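Local coordinates for O-succinylhomoserine sulfhydrylase (Mycobacterium tuberculosis, PDB 3NDN), which probably catalyses the pyridoxal-phosphate-dependent formation of homocysteine from O-succinylhomoserine and hydrogen sulfide, a step in methionine biosynthesis, at residues A[344-347]-A[348-352]. Residues are numbered along the deposited sequence; the frame is centred on the assembly and turned at random.
Sequences AFEV and LDKMR
Val347 and Met351, one helical turn apart, touch through their methyl ends in a local contact at the C-terminal end of helix 340-350, which packs beside helix 402-413. The carbon CG1 of Val347 lies 4.3 Å from CE of Met351, a loose apolar approach. Val347 places CG1 anti to its own N (chi1 173°), while the bend at chi2 of Met351 (-83°) folds the flexible thioether back along the helix. Both residues also rest on Ala412 of helix 402-413, whose small side chain leaves room for the two.

Helix 340-350 links strands 328-333 and 355-356 of the smaller mixed sheet, in the C-terminal part of the chain, as in the small domain of fold-type I PLP enzymes of the trans-sulfuration family. Two alpha-helical bonds join its turns, Leu348 N to Ala344 O (3.2 Å, nearly straight at 171°) and Asp349 N to Phe345 O (3.1 Å). Lys350 N reaches Val347 O at 3.2 Å, an i to i+3 bond whose donor stands above the carbonyl plane. Met351 has an extended backbone, and beyond it the long side chain of Arg352 curls back so that NH1 grips two carbonyls, Asp349 O and Met351 O, each at 3.0 Å. The guanidinium sits at the C-terminal end of the helix, where the helix dipole would probably favour a cation.

Leucine suits position 348 because its buried, branched side chain packs against His369 and Ala59 of the second subunit. OD1 of Asp349 accepts a hydrogen bond from the backbone N of that same Ala59, an interface bond suited to an acidic side chain. On the exposed flank, CG of Lys350 lies alongside Glu346 O, whereas the carboxylate of Glu346 turns to a salt bridge with Arg343.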
ATOM      1  N   ALA A 344      28.187  30.022   6.243  1.00 40.88           N
ATOM      2  CA  ALA A 344      27.019  29.262   5.751  1.00 40.22           C
ATOM      3  C   ALA A 344      26.824  27.922   6.476  1.00 39.78           C
ATOM      4  O   ALA A 344      25.714  27.600   6.895  1.00 38.99           O
ATOM      5  CB  ALA A 344      27.107  29.041   4.234  1.00 40.07           C
ATOM      6  N   PHE A 345      27.902  27.147   6.624  1.00 39.84           N
ATOM      7  CA  PHE A 345      27.844  25.869   7.348  1.00 39.99           C
ATOM      8  C   PHE A 345      27.398  26.054   8.804  1.00 39.97           C
ATOM      9  O   PHE A 345      26.654  25.242   9.338  1.00 39.62           O
ATOM     10  CB  PHE A 345      29.204  25.152   7.300  1.00 40.48           C
ATOM     11  CG  PHE A 345      29.421  24.316   6.062  1.00 41.25           C
ATOM     12  CD1 PHE A 345      28.800  24.639   4.851  1.00 41.52           C
ATOM     13  CD2 PHE A 345      30.279  23.210   6.099  1.00 41.73           C
ATOM     14  CE1 PHE A 345      29.011  23.867   3.704  1.00 40.07           C
ATOM     15  CE2 PHE A 345      30.498  22.438   4.960  1.00 41.53           C
ATOM     16  CZ  PHE A 345      29.863  22.770   3.759  1.00 40.87           C
ATOM     17  N   GLU A 346      27.860  27.128   9.435  1.00 40.77           N
ATOM     18  CA  GLU A 346      27.503  27.445  10.816  1.00 41.63           C
ATOM     19  C   GLU A 346      25.992  27.659  10.985  1.00 40.31           C
ATOM     20  O   GLU A 346      25.391  27.204  11.971  1.00 40.91           O
ATOM     21  CB  GLU A 346      28.276  28.693  11.287  1.00 42.53           C
ATOM     22  CG  GLU A 346      28.140  28.969  12.779  1.00 47.15           C
ATOM     23  CD  GLU A 346      28.804  30.278  13.233  1.00 52.69           C
ATOM     24  OE1 GLU A 346      28.958  31.220  12.414  1.00 52.87           O
ATOM     25  OE2 GLU A 346      29.162  30.356  14.431  1.00 55.64           O
ATOM     26  N   VAL A 347      25.391  28.345  10.017  1.00 39.13           N
ATOM     27  CA  VAL A 347      23.955  28.669  10.031  1.00 37.79           C
ATOM     28  C   VAL A 347      23.105  27.401   9.849  1.00 37.83           C
ATOM     29  O   VAL A 347      22.147  27.163  10.607  1.00 36.96           O
ATOM     30  CB  VAL A 347      23.604  29.738   8.942  1.00 37.56           C
ATOM     31  CG1 VAL A 347      22.098  29.961   8.834  1.00 36.38           C
ATOM     32  CG2 VAL A 347      24.322  31.077   9.232  1.00 37.35           C
ATOM     33  N   LEU A 348      23.469  26.579   8.874  1.00 37.52           N
ATOM     34  CA  LEU A 348      22.742  25.316   8.656  1.00 38.40           C
ATOM     35  C   LEU A 348      22.808  24.415   9.891  1.00 39.26           C
ATOM     36  O   LEU A 348      21.806  23.810  10.274  1.00 38.92           O
ATOM     37  CB  LEU A 348      23.255  24.582   7.420  1.00 38.49           C
ATOM     38  CG  LEU A 348      22.522  24.823   6.089  1.00 38.32           C
ATOM     39  CD1 LEU A 348      22.561  26.280   5.664  1.00 37.33           C
ATOM     40  CD2 LEU A 348      23.165  23.943   5.030  1.00 38.61           C
ATOM     41  N   ASP A 349      23.982  24.369  10.528  1.00 40.05           N
ATOM     42  CA  ASP A 349      24.205  23.489  11.677  1.00 40.89           C
ATOM     43  C   ASP A 349      23.495  23.951  12.966  1.00 41.35           C
ATOM     44  O   ASP A 349      23.365  23.172  13.912  1.00 41.74           O
ATOM     45  CB  ASP A 349      25.711  23.278  11.921  1.00 41.62           C
ATOM     46  CG  ASP A 349      26.382  22.424  10.840  1.00 42.31           C
ATOM     47  OD1 ASP A 349      25.696  21.704  10.064  1.00 42.10           O
ATOM     48  OD2 ASP A 349      27.628  22.450  10.784  1.00 43.58           O
ATOM     49  N   LYS A 350      23.013  25.197  12.991  1.00 41.36           N
ATOM     50  CA  LYS A 350      22.278  25.733  14.152  1.00 42.11           C
ATOM     51  C   LYS A 350      20.751  25.579  14.090  1.00 41.66           C
ATOM     52  O   LYS A 350      20.070  25.728  15.111  1.00 41.43           O
ATOM     53  CB  LYS A 350      22.643  27.209  14.393  1.00 42.69           C
ATOM     54  CG  LYS A 350      23.985  27.429  15.047  1.00 44.97           C
ATOM     55  CD  LYS A 350      24.367  28.927  15.098  1.00 48.76           C
ATOM     56  CE  LYS A 350      23.444  29.748  16.000  1.00 50.85           C
ATOM     57  NZ  LYS A 350      23.619  29.480  17.461  1.00 54.75           N
ATOM     58  N   MET A 351      20.215  25.278  12.906  1.00 41.46           N
ATOM     59  CA  MET A 351      18.774  24.966  12.744  1.00 41.26           C
ATOM     60  C   MET A 351      18.353  23.823  13.675  1.00 40.78           C
ATOM     61  O   MET A 351      19.062  22.806  13.765  1.00 41.23           O
ATOM     62  CB  MET A 351      18.456  24.563  11.299  1.00 41.07           C
ATOM     63  CG  MET A 351      18.873  25.554  10.218  1.00 43.49           C
ATOM     64  SD  MET A 351      17.678  26.871   9.992  1.00 48.57           S
ATOM     65  CE  MET A 351      18.363  27.751   8.584  1.00 48.14           C
ATOM     66  N   ARG A 352      17.214  23.987  14.359  1.00 39.86           N
ATOM     67  CA  ARG A 352      16.668  22.943  15.250  1.00 39.89           C
ATOM     68  C   ARG A 352      15.236  22.481  14.893  1.00 38.95           C
ATOM     69  O   ARG A 352      14.709  21.550  15.521  1.00 39.48           O
ATOM     70  CB  ARG A 352      16.748  23.386  16.722  1.00 40.76           C
ATOM     71  CG  ARG A 352      18.186  23.532  17.290  1.00 42.80           C
ATOM     72  CD  ARG A 352      18.871  22.152  17.493  1.00 46.28           C
ATOM     73  NE  ARG A 352      20.271  22.256  17.932  1.00 48.54           N
ATOM     74  CZ  ARG A 352      21.324  22.390  17.121  1.00 49.14           C
ATOM     75  NH1 ARG A 352      21.174  22.457  15.801  1.00 47.13           N
ATOM     76  NH2 ARG A 352      22.543  22.466  17.633  1.00 51.77           N
TER